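Local coordinates for protein glutamyl-tRNA synthetase, cytoplasmic (Saccharomyces cerevisiae, PDB 2HRA) that attaches glutamate to tRNA(Glu) in the cytoplasm of yeast, here represented by its N-terminal GST-like domain that joins it to the cofactor Arc1p, at residues 110-115 and 147-152. Numbering follows the deposited sequence.
Sequences AKLSQS and RSNGMC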
ATOM      1  N   ALA A 110       3.072  14.294  16.003  1.00 25.17           N
ATOM      2  CA  ALA A 110       3.612  15.520  15.413  1.00 26.55           C
ATOM      3  C   ALA A 110       4.157  15.269  14.012  1.00 27.22           C
ATOM      4  O   ALA A 110       3.845  16.008  13.086  1.00 27.88           O
ATOM      5  CB  ALA A 110       4.693  16.133  16.305  1.00 26.65           C
ATOM      6  N   LYS A 111       4.946  14.210  13.853  1.00 27.00           N
ATOM      7  CA  LYS A 111       5.557  13.919  12.570  1.00 27.43           C
ATOM      8  C   LYS A 111       4.520  13.576  11.534  1.00 27.21           C
ATOM      9  O   LYS A 111       4.628  13.996  10.355  1.00 26.74           O
ATOM     10  CB  LYS A 111       6.528  12.751  12.678  1.00 27.87           C
ATOM     11  CG  LYS A 111       7.768  13.057  13.480  1.00 31.39           C
ATOM     12  CD  LYS A 111       8.698  11.847  13.467  1.00 35.83           C
ATOM     13  CE  LYS A 111      10.012  12.082  14.155  1.00 38.06           C
ATOM     14  NZ  LYS A 111      10.960  10.986  13.765  1.00 39.97           N
ATOM     15  N   LEU A 112       3.539  12.778  11.946  1.00 26.04           N
ATOM     16  CA  LEU A 112       2.498  12.335  11.030  1.00 26.87           C
ATOM     17  C   LEU A 112       1.650  13.538  10.599  1.00 25.74           C
ATOM     18  O   LEU A 112       1.274  13.677   9.456  1.00 25.87           O
ATOM     19  CB  LEU A 112       1.633  11.272  11.710  1.00 27.44           C
ATOM     20  CG  LEU A 112       0.594  10.540  10.861  1.00 29.15           C
ATOM     21  CD1 LEU A 112       1.247   9.905   9.610  1.00 26.78           C
ATOM     22  CD2 LEU A 112      -0.140   9.474  11.678  1.00 26.20           C
ATOM     23  N   SER A 113       1.353  14.420  11.538  1.00 25.74           N
ATOM     24  CA  SER A 113       0.661  15.685  11.234  1.00 25.92           C
ATOM     25  C   SER A 113       1.333  16.476  10.093  1.00 27.60           C
ATOM     26  O   SER A 113       0.683  16.885   9.100  1.00 27.14           O
ATOM     27  CB  SER A 113       0.539  16.511  12.533  1.00 26.26           C
ATOM     28  OG  SER A 113      -0.401  15.861  13.360  1.00 26.90           O
ATOM     29  N   GLN A 114       2.648  16.635  10.200  1.00 27.55           N
ATOM     30  CA  GLN A 114       3.389  17.382   9.203  1.00 28.36           C
ATOM     31  C   GLN A 114       3.333  16.669   7.868  1.00 27.84           C
ATOM     32  O   GLN A 114       3.168  17.292   6.820  1.00 27.90           O
ATOM     33  CB  GLN A 114       4.858  17.500   9.588  1.00 28.42           C
ATOM     34  CG  GLN A 114       5.184  18.238  10.870  1.00 34.95           C
ATOM     35  CD  GLN A 114       6.702  18.185  11.172  1.00 41.24           C
ATOM     36  OE1 GLN A 114       7.533  18.397  10.267  1.00 46.02           O
ATOM     37  NE2 GLN A 114       7.063  17.873  12.433  1.00 44.62           N
ATOM     38  N   SER A 115       3.533  15.361   7.892  1.00 28.50           N
ATOM     39  CA  SER A 115       3.629  14.598   6.635  1.00 28.51           C
ATOM     40  C   SER A 115       2.263  14.626   5.931  1.00 27.99           C
ATOM     41  O   SER A 115       2.161  14.751   4.708  1.00 27.80           O
ATOM     42  CB  SER A 115       4.123  13.166   6.929  1.00 28.91           C
ATOM     43  OG  SER A 115       5.371  13.204   7.645  1.00 33.45           O
ATOM     44  N   ARG A 147      -3.422   3.184   5.349  1.00 28.35           N
ATOM     45  CA  ARG A 147      -4.253   2.037   5.720  1.00 28.74           C
ATOM     46  C   ARG A 147      -3.606   1.299   6.883  1.00 28.79           C
ATOM     47  O   ARG A 147      -4.287   0.841   7.784  1.00 27.46           O
ATOM     48  CB  ARG A 147      -4.465   1.065   4.546  1.00 28.88           C
ATOM     49  CG  ARG A 147      -5.401  -0.126   4.818  1.00 28.45           C
ATOM     50  CD  ARG A 147      -6.725   0.365   5.399  1.00 30.93           C
ATOM     51  NE  ARG A 147      -7.635  -0.700   5.789  1.00 30.61           N
ATOM     52  CZ  ARG A 147      -7.656  -1.275   6.979  1.00 32.65           C
ATOM     53  NH1 ARG A 147      -6.803  -0.920   7.940  1.00 33.34           N
ATOM     54  NH2 ARG A 147      -8.530  -2.229   7.203  1.00 33.57           N
ATOM     55  N   SER A 148      -2.289   1.199   6.862  1.00 29.69           N
ATOM     56  CA  SER A 148      -1.575   0.445   7.903  1.00 30.97           C
ATOM     57  C   SER A 148      -1.533   1.227   9.228  1.00 31.15           C
ATOM     58  O   SER A 148      -1.357   0.639  10.295  1.00 32.98           O
ATOM     59  CB  SER A 148      -0.144   0.110   7.433  1.00 31.05           C
ATOM     60  OG  SER A 148       0.762   1.177   7.752  1.00 32.85           O
ATOM     61  N   ASN A 149      -1.688   2.552   9.164  1.00 31.45           N
ATOM     62  CA  ASN A 149      -1.453   3.444  10.317  1.00 31.41           C
ATOM     63  C   ASN A 149      -2.740   3.989  10.906  1.00 32.53           C
ATOM     64  O   ASN A 149      -3.300   4.964  10.398  1.00 31.52           O
ATOM     65  CB  ASN A 149      -0.580   4.610   9.889  1.00 31.52           C
ATOM     66  CG  ASN A 149      -0.060   5.421  11.034  1.00 30.61           C
ATOM     67  OD1 ASN A 149       0.968   6.078  10.887  1.00 31.96           O
ATOM     68  ND2 ASN A 149      -0.740   5.387  12.192  1.00 26.46           N
ATOM     69  N   GLY A 150      -3.159   3.378  12.013  1.00 33.12           N
ATOM     70  CA  GLY A 150      -4.419   3.687  12.672  1.00 33.69           C
ATOM     71  C   GLY A 150      -4.504   5.089  13.264  1.00 33.91           C
ATOM     72  O   GLY A 150      -5.595   5.581  13.512  1.00 33.85           O
ATOM     73  N   MET A 151      -3.359   5.733  13.480  1.00 33.90           N
ATOM     74  CA  MET A 151      -3.294   7.086  14.029  1.00 33.35           C
ATOM     75  C   MET A 151      -3.797   8.181  13.077  1.00 32.51           C
ATOM     76  O   MET A 151      -4.245   9.245  13.514  1.00 29.65           O
ATOM     77  CB  MET A 151      -1.841   7.411  14.411  1.00 33.51           C
ATOM     78  CG  MET A 151      -1.692   8.703  15.171  1.00 34.34           C
ATOM     79  SD  MET A 151      -0.127   8.803  16.091  1.00 38.15           S
ATOM     80  CE  MET A 151       1.035   8.869  14.773  1.00 40.09           C
ATOM     81  N   CYS A 152      -3.706   7.936  11.776  1.00 30.43           N
ATOM     82  CA  CYS A 152      -3.931   9.002  10.808  1.00 32.16           C
ATOM     83  C   CYS A 152      -5.383   9.469  10.657  1.00 30.84           C
ATOM     84  O   CYS A 152      -5.630  10.637  10.352  1.00 31.44           O
ATOM     85  CB  CYS A 152      -3.293   8.640   9.479  1.00 31.10           C
ATOM     86  SG  CYS A 152      -4.152   7.437   8.435  1.00 39.90           S
TER
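A type I beta turn, Asn149 to Cys152, links helix 137-148 to helix 152-158 in the helical part of this GST-like domain, and Leu112 of helix 109-122 packs into it. The turn is closed by a weak hydrogen bond from Cys152 N to Asn149 O (3.3 Å). One methyl of the leucine, CD2, makes most of the contact. Leu112 has CG anti to its own N (chi1 -172°); this first torsion swings the branched end toward the turn, and chi2 (54°) sets where CD2 lies. Met151 runs past the leucine in the opposite direction. Its chain bends at chi3 (67°), and Met151 CE comes back to lie 3.4 Å from Leu112 CD2, tighter than usual carbon contact. Met151 CB also touches Leu112 CD2, at 3.8 Å. Cys152 CB closes in at 3.9 Å from Leu112 CD2. The side chain of Asn149 comes toward Leu112 from the opposite direction, with Asn149 CG 4.1 Å from Leu112 CD2. An alanine in place of Asn149 would remove this amide and is likely to leave a gap beside Leu112 CD2. No hydrogen bond joins the two segments. Leu112 also touches Ile155 of helix 152-158, Asn149 and Met151 rest on Lys107, and the side chain of Ser115 touches Leu99, Glu103 and Leu104 of helix 90-104.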